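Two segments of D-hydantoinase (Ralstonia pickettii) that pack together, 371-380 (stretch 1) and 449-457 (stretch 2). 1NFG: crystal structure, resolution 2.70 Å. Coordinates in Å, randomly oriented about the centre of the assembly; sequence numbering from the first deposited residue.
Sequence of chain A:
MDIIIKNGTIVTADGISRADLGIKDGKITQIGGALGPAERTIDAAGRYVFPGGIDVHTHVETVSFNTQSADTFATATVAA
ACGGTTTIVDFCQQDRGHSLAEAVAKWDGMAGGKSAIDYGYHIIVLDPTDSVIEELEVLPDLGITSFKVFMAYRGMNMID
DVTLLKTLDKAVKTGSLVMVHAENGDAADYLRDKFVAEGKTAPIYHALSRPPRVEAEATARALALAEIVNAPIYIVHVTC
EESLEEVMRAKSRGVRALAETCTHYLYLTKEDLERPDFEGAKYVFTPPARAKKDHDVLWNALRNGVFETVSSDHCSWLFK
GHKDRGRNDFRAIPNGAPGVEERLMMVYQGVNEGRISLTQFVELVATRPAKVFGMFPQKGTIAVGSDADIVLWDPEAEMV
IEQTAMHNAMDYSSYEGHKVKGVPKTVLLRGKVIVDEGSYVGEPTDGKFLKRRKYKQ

Stretch 1 371-380: KVFGMFPQKG
Stretch 2 (449-457) FLKRRKYKQ

Three backbone carbonyls of stretch 1, on F373, G374 and F376, receive every hydrogen bond that crosses this contact; all the donors come from two consecutive arginines, R452 and R453. Neither stretch pairs as a strand. Stretch 1 leaves a helix after V372, and stretch 2 is an irregular tail running to the carboxylate of Q457.

The two chains run in opposite senses, as the register shows: the CA atoms of V372 and K456 lie 5.5 Å apart, those of G374 and R453 only 4.3 Å. That tight crossing suits G374, which sits at phi/psi 53/51. Positive phi already favours glycine, and here a CB would point toward stretch 2 and stand 2.5 Å from R453 O, a clash. With no side chain in the way, the backbones come close enough for R453 N to donate to G374 O at 2.9 Å and 173°, the straightest bond of the set.

V372 (-57/-51, rotamer t) ends the helix, its CG2 4.0 Å from Q457 O and its O 2.9 Å from K456 CG. F373, at -87/29, is the first residue to leave helical angles. A weak bond from G374 N to K371 O, 3.4 Å, spans this helix exit. M375 (-130/7) and F376 (-100/140, rotamer t, chi2 -87°) carry the chain to a cis peptide before P377 (-93/8), and Q378 (-54/-43; t, t, chi3 -41°) leads into K379 (-119/166; m, m, t, t), whose N donates to M375 O at 2.7 Å.

R453 combines an extended backbone (-78/160) with a side chain whose chi1 is -142°, between wells, followed by t, m and a chi4 of 116°. Its CA-to-CB bond points sideways, yet its end comes nearer: NH2 reaches F376 O at 2.7 Å, and NH1 makes a weak bond to the same oxygen at 3.0 Å. F376 O lies at the edge of the guanidinium, near its plane, while G374 O lies over one face. Water 1 extends the network, its O donating to K371 O at 3.1 Å and weakly accepting from R453 NH1 at 2.9 Å and from F376 N at 3.4 Å.

R452 (-79/152, rotamer m, t, m, chi4 89°) sends NH1 to F373 O at 3.0 Å, although the modelled position of NH1 is less certain. Its aliphatic part also packs: R452 CG lies 3.8 Å from M375 CG. The F373 ring (chi1 m, chi2 -75°) has CD1 3.7 Å from K456 NZ. The CA-to-CB bond of K456 (-90/153) points toward stretch 1, and its side chain is m, t, t, t, though poorly ordered.

At the other end, L450 (-119/119, rotamer m, t) is the apolar anchor. Its CD1 lies 4.1 Å from M375 SD, with M375 in m, t, m; its CD2 lies 3.6 Å from Q378 NE2. Both methyls approach K379 CE, CD2 at 3.9 Å. The rule is economical: glycine lets the backbones meet, arginines satisfy buried carbonyls, and leucine fills the flank.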

# COMPACT_ATOMS: atom_id res chain seq x y z
N LYS A 371 0.34 -0.59 31.00
CA LYS A 371 1.54 -1.28 30.56
C LYS A 371 2.49 -0.32 29.84
O LYS A 371 3.65 -0.19 30.22
CB LYS A 371 1.20 -2.43 29.61
CG LYS A 371 0.64 -3.66 30.28
CD LYS A 371 0.34 -4.73 29.25
CE LYS A 371 -0.09 -6.03 29.90
NZ LYS A 371 -0.47 -7.04 28.88
N VAL A 372 1.98 0.35 28.82
CA VAL A 372 2.80 1.27 28.04
C VAL A 372 3.45 2.37 28.88
O VAL A 372 4.66 2.57 28.80
CB VAL A 372 1.98 1.93 26.91
CG1 VAL A 372 2.83 2.96 26.16
CG2 VAL A 372 1.48 0.85 25.96
N PHE A 373 2.66 3.06 29.69
CA PHE A 373 3.19 4.15 30.49
C PHE A 373 3.78 3.82 31.87
O PHE A 373 3.76 4.64 32.78
CB PHE A 373 2.11 5.24 30.58
CG PHE A 373 1.78 5.83 29.24
CD1 PHE A 373 2.65 6.73 28.63
CD2 PHE A 373 0.63 5.44 28.56
CE1 PHE A 373 2.39 7.22 27.34
CE2 PHE A 373 0.36 5.93 27.27
CZ PHE A 373 1.25 6.82 26.66
N GLY A 374 4.31 2.61 31.99
CA GLY A 374 4.97 2.15 33.20
C GLY A 374 4.28 2.20 34.55
O GLY A 374 4.85 2.70 35.51
N MET A 375 3.06 1.68 34.63
CA MET A 375 2.31 1.67 35.88
C MET A 375 1.77 0.27 36.15
O MET A 375 0.99 0.06 37.08
CB MET A 375 1.13 2.64 35.80
CG MET A 375 1.51 4.06 35.45
SD MET A 375 0.06 5.11 35.43
CE MET A 375 -0.61 4.74 33.81
N PHE A 376 2.19 -0.68 35.32
CA PHE A 376 1.76 -2.07 35.40
C PHE A 376 2.82 -2.89 36.12
O PHE A 376 4.01 -2.70 35.87
CB PHE A 376 1.51 -2.59 33.98
CG PHE A 376 1.14 -4.05 33.89
CD1 PHE A 376 2.12 -5.03 33.82
CD2 PHE A 376 -0.20 -4.43 33.88
CE1 PHE A 376 1.77 -6.39 33.73
CE2 PHE A 376 -0.56 -5.78 33.79
CZ PHE A 376 0.43 -6.76 33.71
N PRO A 377 2.42 -3.83 36.99
CA PRO A 377 1.04 -4.18 37.34
C PRO A 377 0.42 -3.49 38.57
O PRO A 377 -0.68 -3.86 38.99
CB PRO A 377 1.11 -5.68 37.51
CG PRO A 377 2.43 -5.86 38.15
CD PRO A 377 3.34 -4.92 37.37
N GLN A 378 1.11 -2.50 39.13
CA GLN A 378 0.56 -1.79 40.29
C GLN A 378 -0.82 -1.29 39.92
O GLN A 378 -1.76 -1.37 40.72
CB GLN A 378 1.43 -0.59 40.69
CG GLN A 378 0.93 0.12 41.95
CD GLN A 378 1.60 1.45 42.24
OE1 GLN A 378 2.82 1.60 42.07
NE2 GLN A 378 0.82 2.43 42.68
N LYS A 379 -0.94 -0.76 38.71
CA LYS A 379 -2.21 -0.26 38.20
C LYS A 379 -2.54 -1.08 36.96
O LYS A 379 -1.68 -1.81 36.45
CB LYS A 379 -2.08 1.22 37.81
CG LYS A 379 -1.68 2.15 38.94
CD LYS A 379 -2.81 2.37 39.93
CE LYS A 379 -2.38 3.37 41.00
NZ LYS A 379 -3.43 3.58 42.02
N GLY A 380 -3.78 -1.00 36.48
CA GLY A 380 -4.14 -1.72 35.27
C GLY A 380 -5.13 -2.87 35.34
O GLY A 380 -6.15 -2.84 34.65
N PHE A 449 0.35 11.22 43.52
CA PHE A 449 1.17 11.24 42.32
C PHE A 449 1.81 9.87 42.11
O PHE A 449 2.11 9.16 43.08
CB PHE A 449 2.25 12.32 42.45
CG PHE A 449 3.21 12.35 41.31
CD1 PHE A 449 2.86 12.95 40.10
CD2 PHE A 449 4.46 11.74 41.43
CE1 PHE A 449 3.74 12.94 39.03
CE2 PHE A 449 5.35 11.73 40.36
CZ PHE A 449 4.99 12.33 39.16
N LEU A 450 2.04 9.50 40.85
CA LEU A 450 2.64 8.22 40.53
C LEU A 450 3.96 8.36 39.79
O LEU A 450 4.01 8.93 38.70
CB LEU A 450 1.69 7.40 39.65
CG LEU A 450 0.41 6.89 40.30
CD1 LEU A 450 -0.63 6.60 39.24
CD2 LEU A 450 0.74 5.65 41.11
N LYS A 451 5.03 7.85 40.38
CA LYS A 451 6.32 7.90 39.71
C LYS A 451 6.24 6.73 38.73
O LYS A 451 6.34 5.57 39.13
CB LYS A 451 7.47 7.67 40.69
CG LYS A 451 7.72 8.84 41.64
CD LYS A 451 8.88 8.55 42.60
CE LYS A 451 10.18 8.26 41.87
NZ LYS A 451 11.28 7.88 42.80
N ARG A 452 6.04 7.05 37.46
CA ARG A 452 5.93 6.03 36.43
C ARG A 452 7.28 5.48 36.00
O ARG A 452 8.30 6.16 36.11
CB ARG A 452 5.13 6.60 35.24
CG ARG A 452 3.77 7.10 35.70
CD ARG A 452 2.91 7.72 34.62
NE ARG A 452 3.57 8.83 33.93
CZ ARG A 452 4.35 8.68 32.86
NH1 ARG A 452 4.54 7.46 32.37
NH2 ARG A 452 4.93 9.73 32.30
N ARG A 453 7.28 4.24 35.55
CA ARG A 453 8.49 3.55 35.13
C ARG A 453 8.98 3.96 33.75
O ARG A 453 8.22 4.50 32.95
CB ARG A 453 8.24 2.04 35.18
CG ARG A 453 9.42 1.23 35.67
CD ARG A 453 9.04 -0.23 35.86
NE ARG A 453 7.85 -0.38 36.70
CZ ARG A 453 6.70 -0.88 36.28
NH1 ARG A 453 6.57 -1.29 35.02
NH2 ARG A 453 5.66 -0.95 37.11
N LYS A 454 10.25 3.70 33.48
CA LYS A 454 10.88 4.05 32.21
C LYS A 454 10.48 3.22 31.00
O LYS A 454 9.35 2.76 30.86
CB LYS A 454 12.41 3.97 32.35
CG LYS A 454 13.06 5.04 33.20
CD LYS A 454 14.57 4.87 33.18
CE LYS A 454 15.26 5.87 34.10
NZ LYS A 454 16.73 5.65 34.14
N TYR A 455 11.48 3.05 30.12
CA TYR A 455 11.43 2.31 28.86
C TYR A 455 10.05 1.93 28.36
O TYR A 455 9.64 0.77 28.45
CB TYR A 455 12.30 1.05 28.97
CG TYR A 455 12.76 0.50 27.64
CD1 TYR A 455 11.85 -0.01 26.71
CD2 TYR A 455 14.12 0.51 27.30
CE1 TYR A 455 12.28 -0.50 25.47
CE2 TYR A 455 14.56 0.02 26.06
CZ TYR A 455 13.63 -0.48 25.16
OH TYR A 455 14.06 -0.96 23.94
N LYS A 456 9.35 2.92 27.82
CA LYS A 456 8.02 2.69 27.29
C LYS A 456 8.15 2.31 25.82
O LYS A 456 9.11 2.68 25.16
CB LYS A 456 7.18 3.95 27.44
CG LYS A 456 6.99 4.37 28.89
CD LYS A 456 6.30 5.72 28.95
CE LYS A 456 6.18 6.22 30.36
NZ LYS A 456 5.76 7.64 30.33
N GLN A 457 7.17 1.56 25.33
CA GLN A 457 7.20 1.10 23.95
C GLN A 457 5.96 0.25 23.66
O GLN A 457 5.15 0.04 24.59
CB GLN A 457 8.46 0.25 23.72
CG GLN A 457 8.70 -0.21 22.29
CD GLN A 457 9.53 -1.49 22.22
OE1 GLN A 457 8.98 -2.60 22.18
NE2 GLN A 457 10.85 -1.34 22.24
OXT GLN A 457 5.82 -0.20 22.51
O HOH W 1 4.59 -1.18 32.95